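Local coordinates for endo-beta-mannanase (Opitutaceae bacterium TAV5, PDB 7BOB), which probably hydrolyses beta-1,4-linked mannosides as a homotrimeric exo-acting mannosidase of glycoside hydrolase family 5, active in a termite hindgut, at residues 61-73 against 126-138. Numbering follows the deposited sequence.
Sequences VRWPDFEPRPGEY and MIERGAAYARTIT
Trp63 and Tyr133 stack face to face: the five-membered ring of the indole and the phenol ring have centroids 3.6 Å apart and planes 15° from parallel. Tyr133 CG lies anti to the backbone N (chi1 165°), which carries the ring off helix 124-141 and against one face of the indole; Tyr133 OH is hydrogen-bonded to Leu99 O, outside the two segments. Beyond the stack, Met126 CE reaches the six-membered ring at Trp63 CH2, 3.7 Å away.

Among polar contacts, Glu67 accepts two sound hydrogen bonds. Trp63 NE1 donates to Glu67 OE1 at 3.0 Å, nearly straight at 168° and in the indole plane, which helps to fix the indole's rotation. Glu67 OE2 takes Gly71 N at 2.7 Å and forms a salt bridge with Arg129 NH1, whose modelled closeness is doubtful.

In the family 5 (beta/alpha)8 barrel, the contact joins the end of strand 56-62, the short helix 63-66 and the loop after it to helix 124-141, which follows strand 94-101, the next strand round the barrel.

An alanine in place of Trp63 would probably leave one face of Tyr133 uncovered and Glu67 OE1 without its indole donor.

The apolar side includes a CH-pi contact: Thr136 CG2 sits 3.8 Å from the Tyr73 ring centroid, almost on the ring normal. Ile137 CD1 meets Val61 CG1 tip to tip at 4.1 Å.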
loop_
_atom_site.group_PDB
_atom_site.type_symbol
_atom_site.label_atom_id
_atom_site.label_comp_id
_atom_site.label_asym_id
_atom_site.label_seq_id
_atom_site.Cartn_x
_atom_site.Cartn_y
_atom_site.Cartn_z
ATOM N N VAL A 61 34.675 4.280 -9.184
ATOM C CA VAL A 61 35.209 3.064 -9.782
ATOM C C VAL A 61 34.005 2.211 -10.162
ATOM O O VAL A 61 33.438 1.505 -9.322
ATOM C CB VAL A 61 36.167 2.356 -8.806
ATOM C CG1 VAL A 61 36.796 1.125 -9.434
ATOM C CG2 VAL A 61 37.265 3.333 -8.353
ATOM N N ARG A 62 33.552 2.328 -11.408
ATOM C CA ARG A 62 32.329 1.643 -11.820
ATOM C C ARG A 62 32.613 0.146 -11.950
ATOM O O ARG A 62 33.359 -0.283 -12.845
ATOM C CB ARG A 62 31.786 2.234 -13.117
ATOM C CG ARG A 62 30.316 1.921 -13.320
ATOM C CD ARG A 62 29.731 2.623 -14.544
ATOM N NE ARG A 62 30.367 2.186 -15.785
ATOM C CZ ARG A 62 29.834 2.361 -16.988
ATOM N NH1 ARG A 62 28.651 2.953 -17.111
ATOM N NH2 ARG A 62 30.463 1.930 -18.065
ATOM N N TRP A 63 32.019 -0.636 -11.040
ATOM C CA TRP A 63 32.291 -2.066 -10.885
ATOM C C TRP A 63 32.199 -2.873 -12.177
ATOM O O TRP A 63 33.122 -3.657 -12.441
ATOM C CB TRP A 63 31.344 -2.648 -9.829
ATOM C CG TRP A 63 31.747 -3.982 -9.289
ATOM C CD1 TRP A 63 32.839 -4.720 -9.643
ATOM C CD2 TRP A 63 31.063 -4.736 -8.276
ATOM N NE1 TRP A 63 32.872 -5.891 -8.921
ATOM C CE2 TRP A 63 31.792 -5.924 -8.076
ATOM C CE3 TRP A 63 29.898 -4.524 -7.528
ATOM C CZ2 TRP A 63 31.408 -6.891 -7.150
ATOM C CZ3 TRP A 63 29.514 -5.489 -6.614
ATOM C CH2 TRP A 63 30.274 -6.661 -6.435
ATOM N N PRO A 64 31.140 -2.771 -12.996
ATOM C CA PRO A 64 31.134 -3.545 -14.254
ATOM C C PRO A 64 32.355 -3.285 -15.109
ATOM O O PRO A 64 32.869 -4.219 -15.743
ATOM C CB PRO A 64 29.858 -3.075 -14.959
ATOM C CG PRO A 64 29.480 -1.759 -14.257
ATOM C CD PRO A 64 29.903 -1.979 -12.843
ATOM N N ASP A 65 32.842 -2.038 -15.140
ATOM C CA ASP A 65 34.014 -1.738 -15.953
ATOM C C ASP A 65 35.215 -2.541 -15.483
ATOM O O ASP A 65 36.018 -3.013 -16.298
ATOM C CB ASP A 65 34.331 -0.239 -15.890
ATOM C CG ASP A 65 33.283 0.628 -16.573
ATOM O OD1 ASP A 65 32.787 0.269 -17.658
ATOM O OD2 ASP A 65 32.977 1.704 -16.029
ATOM N N PHE A 66 35.346 -2.720 -14.170
ATOM C CA PHE A 66 36.577 -3.251 -13.594
ATOM C C PHE A 66 36.536 -4.763 -13.378
ATOM O O PHE A 66 37.600 -5.386 -13.284
ATOM C CB PHE A 66 36.888 -2.553 -12.261
ATOM C CG PHE A 66 37.493 -1.172 -12.409
ATOM C CD1 PHE A 66 36.690 -0.069 -12.699
ATOM C CD2 PHE A 66 38.877 -0.974 -12.259
ATOM C CE1 PHE A 66 37.243 1.216 -12.835
ATOM C CE2 PHE A 66 39.437 0.308 -12.397
ATOM C CZ PHE A 66 38.625 1.403 -12.690
ATOM N N GLU A 67 35.356 -5.371 -13.295
ATOM C CA GLU A 67 35.225 -6.824 -13.177
ATOM C C GLU A 67 34.167 -7.320 -14.152
ATOM O O GLU A 67 33.074 -7.730 -13.746
ATOM C CB GLU A 67 34.880 -7.238 -11.747
ATOM C CG GLU A 67 35.212 -8.692 -11.471
ATOM C CD GLU A 67 34.841 -9.127 -10.079
ATOM O OE1 GLU A 67 34.621 -8.256 -9.215
ATOM O OE2 GLU A 67 34.760 -10.348 -9.849
ATOM N N PRO A 68 34.461 -7.286 -15.457
ATOM C CA PRO A 68 33.456 -7.699 -16.449
ATOM C C PRO A 68 33.082 -9.169 -16.369
ATOM O O PRO A 68 31.999 -9.536 -16.842
ATOM C CB PRO A 68 34.125 -7.370 -17.789
ATOM C CG PRO A 68 35.589 -7.321 -17.475
ATOM C CD PRO A 68 35.686 -6.775 -16.090
ATOM N N ARG A 69 33.933 -10.016 -15.804
ATOM C CA ARG A 69 33.616 -11.417 -15.582
ATOM C C ARG A 69 34.043 -11.763 -14.163
ATOM O O ARG A 69 34.927 -11.104 -13.611
ATOM C CB ARG A 69 34.321 -12.335 -16.611
ATOM C CG ARG A 69 33.756 -12.208 -18.039
ATOM C CD ARG A 69 34.728 -12.726 -19.129
ATOM N NE ARG A 69 36.117 -12.335 -18.863
ATOM C CZ ARG A 69 36.641 -11.141 -19.162
ATOM N NH1 ARG A 69 35.890 -10.211 -19.754
ATOM N NH2 ARG A 69 37.914 -10.868 -18.868
ATOM N N PRO A 70 33.418 -12.757 -13.537
ATOM C CA PRO A 70 33.675 -12.977 -12.099
ATOM C C PRO A 70 35.136 -13.321 -11.852
ATOM O O PRO A 70 35.666 -14.281 -12.410
ATOM C CB PRO A 70 32.741 -14.140 -11.734
ATOM C CG PRO A 70 31.768 -14.245 -12.881
ATOM C CD PRO A 70 32.449 -13.720 -14.094
ATOM N N GLY A 71 35.788 -12.520 -11.015
ATOM C CA GLY A 71 37.181 -12.736 -10.666
ATOM C C GLY A 71 38.199 -12.321 -11.710
ATOM O O GLY A 71 39.404 -12.434 -11.458
ATOM N N GLU A 72 37.762 -11.854 -12.872
ATOM C CA GLU A 72 38.655 -11.384 -13.926
ATOM C C GLU A 72 38.600 -9.864 -13.949
ATOM O O GLU A 72 37.604 -9.283 -14.393
ATOM C CB GLU A 72 38.237 -11.953 -15.276
ATOM C CG GLU A 72 38.146 -13.458 -15.313
ATOM C CD GLU A 72 37.973 -13.966 -16.721
ATOM O OE1 GLU A 72 38.685 -13.452 -17.614
ATOM O OE2 GLU A 72 37.119 -14.850 -16.937
ATOM N N TYR A 73 39.653 -9.221 -13.476
ATOM C CA TYR A 73 39.685 -7.770 -13.403
ATOM C C TYR A 73 40.345 -7.198 -14.649
ATOM O O TYR A 73 41.394 -7.679 -15.084
ATOM C CB TYR A 73 40.421 -7.321 -12.137
ATOM C CG TYR A 73 39.850 -7.938 -10.879
ATOM C CD1 TYR A 73 38.705 -7.420 -10.285
ATOM C CD2 TYR A 73 40.440 -9.049 -10.295
ATOM C CE1 TYR A 73 38.170 -7.994 -9.135
ATOM C CE2 TYR A 73 39.914 -9.631 -9.153
ATOM C CZ TYR A 73 38.782 -9.098 -8.577
ATOM O OH TYR A 73 38.259 -9.667 -7.440
ATOM N N MET A 126 27.416 -12.669 -3.999
ATOM C CA MET A 126 27.704 -11.238 -4.096
ATOM C C MET A 126 28.549 -10.765 -2.927
ATOM O O MET A 126 29.419 -9.906 -3.092
ATOM C CB MET A 126 26.406 -10.441 -4.160
ATOM C CG MET A 126 25.656 -10.595 -5.467
ATOM S SD MET A 126 26.723 -10.415 -6.897
ATOM C CE MET A 126 27.268 -8.733 -6.694
ATOM N N ILE A 127 28.288 -11.287 -1.730
ATOM C CA ILE A 127 29.114 -10.916 -0.590
ATOM C C ILE A 127 30.570 -11.283 -0.860
ATOM O O ILE A 127 31.471 -10.439 -0.759
ATOM C CB ILE A 127 28.574 -11.558 0.697
ATOM C CG1 ILE A 127 27.253 -10.886 1.094
ATOM C CG2 ILE A 127 29.550 -11.384 1.834
ATOM C CD1 ILE A 127 26.578 -11.487 2.327
ATOM N N GLU A 128 30.816 -12.530 -1.277
ATOM C CA GLU A 128 32.186 -12.953 -1.562
ATOM C C GLU A 128 32.785 -12.152 -2.712
ATOM O O GLU A 128 33.868 -11.577 -2.572
ATOM C CB GLU A 128 32.225 -14.458 -1.850
ATOM C CG GLU A 128 31.917 -15.324 -0.614
ATOM C CD GLU A 128 32.371 -14.668 0.704
ATOM O OE1 GLU A 128 33.575 -14.351 0.857
ATOM O OE2 GLU A 128 31.521 -14.465 1.597
ATOM N N ARG A 129 32.093 -12.091 -3.857
ATOM C CA ARG A 129 32.604 -11.309 -4.984
ATOM C C ARG A 129 32.807 -9.843 -4.605
ATOM O O ARG A 129 33.759 -9.204 -5.069
ATOM C CB ARG A 129 31.665 -11.421 -6.183
ATOM C CG ARG A 129 31.653 -12.786 -6.845
ATOM C CD ARG A 129 32.804 -12.950 -7.835
ATOM N NE ARG A 129 34.017 -13.483 -7.204
ATOM C CZ ARG A 129 35.205 -12.895 -7.274
ATOM N NH1 ARG A 129 35.327 -11.770 -7.959
ATOM N NH2 ARG A 129 36.271 -13.423 -6.673
ATOM N N GLY A 130 31.933 -9.293 -3.759
ATOM C CA GLY A 130 32.102 -7.909 -3.349
ATOM C C GLY A 130 33.338 -7.705 -2.495
ATOM O O GLY A 130 34.101 -6.759 -2.710
ATOM N N ALA A 131 33.567 -8.599 -1.530
ATOM C CA ALA A 131 34.755 -8.499 -0.689
ATOM C C ALA A 131 36.027 -8.576 -1.528
ATOM O O ALA A 131 36.938 -7.753 -1.376
ATOM C CB ALA A 131 34.744 -9.603 0.371
ATOM N N ALA A 132 36.103 -9.553 -2.431
ATOM C CA ALA A 132 37.301 -9.682 -3.256
ATOM C C ALA A 132 37.512 -8.434 -4.097
ATOM O O ALA A 132 38.643 -7.964 -4.250
ATOM C CB ALA A 132 37.197 -10.916 -4.143
ATOM N N TYR A 133 36.424 -7.865 -4.622
ATOM C CA TYR A 133 36.532 -6.654 -5.433
ATOM C C TYR A 133 37.015 -5.473 -4.600
ATOM O O TYR A 133 37.834 -4.674 -5.063
ATOM C CB TYR A 133 35.181 -6.343 -6.077
ATOM C CG TYR A 133 35.040 -4.948 -6.645
ATOM C CD1 TYR A 133 35.764 -4.552 -7.767
ATOM C CD2 TYR A 133 34.153 -4.034 -6.072
ATOM C CE1 TYR A 133 35.615 -3.272 -8.306
ATOM C CE2 TYR A 133 33.997 -2.751 -6.589
ATOM C CZ TYR A 133 34.725 -2.378 -7.708
ATOM O OH TYR A 133 34.561 -1.110 -8.227
ATOM N N ALA A 134 36.525 -5.349 -3.369
ATOM C CA ALA A 134 36.994 -4.265 -2.514
ATOM C C ALA A 134 38.479 -4.419 -2.208
ATOM O O ALA A 134 39.238 -3.440 -2.249
ATOM C CB ALA A 134 36.185 -4.221 -1.219
ATOM N N ARG A 135 38.907 -5.643 -1.891
ATOM C CA ARG A 135 40.321 -5.875 -1.624
ATOM C C ARG A 135 41.169 -5.596 -2.862
ATOM O O ARG A 135 42.238 -4.979 -2.757
ATOM C CB ARG A 135 40.531 -7.304 -1.125
ATOM C CG ARG A 135 41.998 -7.601 -0.832
ATOM C CD ARG A 135 42.181 -8.866 -0.009
ATOM N NE ARG A 135 41.590 -10.012 -0.696
ATOM C CZ ARG A 135 40.476 -10.637 -0.308
ATOM N NH1 ARG A 135 39.821 -10.234 0.781
ATOM N NH2 ARG A 135 40.016 -11.673 -1.010
ATOM N N THR A 136 40.677 -5.975 -4.043
ATOM C CA THR A 136 41.445 -5.764 -5.267
ATOM C C THR A 136 41.665 -4.286 -5.543
ATOM O O THR A 136 42.782 -3.866 -5.865
ATOM C CB THR A 136 40.742 -6.398 -6.452
ATOM O OG1 THR A 136 40.605 -7.805 -6.227
ATOM C CG2 THR A 136 41.547 -6.136 -7.709
ATOM N N ILE A 137 40.604 -3.484 -5.484
ATOM C CA ILE A 137 40.762 -2.060 -5.761
ATOM C C ILE A 137 41.671 -1.425 -4.722
ATOM O O ILE A 137 42.604 -0.691 -5.066
ATOM C CB ILE A 137 39.401 -1.347 -5.829
ATOM C CG1 ILE A 137 38.493 -2.021 -6.865
ATOM C CG2 ILE A 137 39.610 0.118 -6.170
ATOM C CD1 ILE A 137 39.079 -2.038 -8.283
ATOM N N THR A 138 41.435 -1.727 -3.439
ATOM C CA THR A 138 42.288 -1.183 -2.385
ATOM C C THR A 138 43.754 -1.518 -2.638
ATOM O O THR A 138 44.630 -0.681 -2.422
ATOM C CB THR A 138 41.846 -1.705 -1.016
ATOM O OG1 THR A 138 40.436 -1.492 -0.847
ATOM C CG2 THR A 138 42.568 -0.972 0.096
#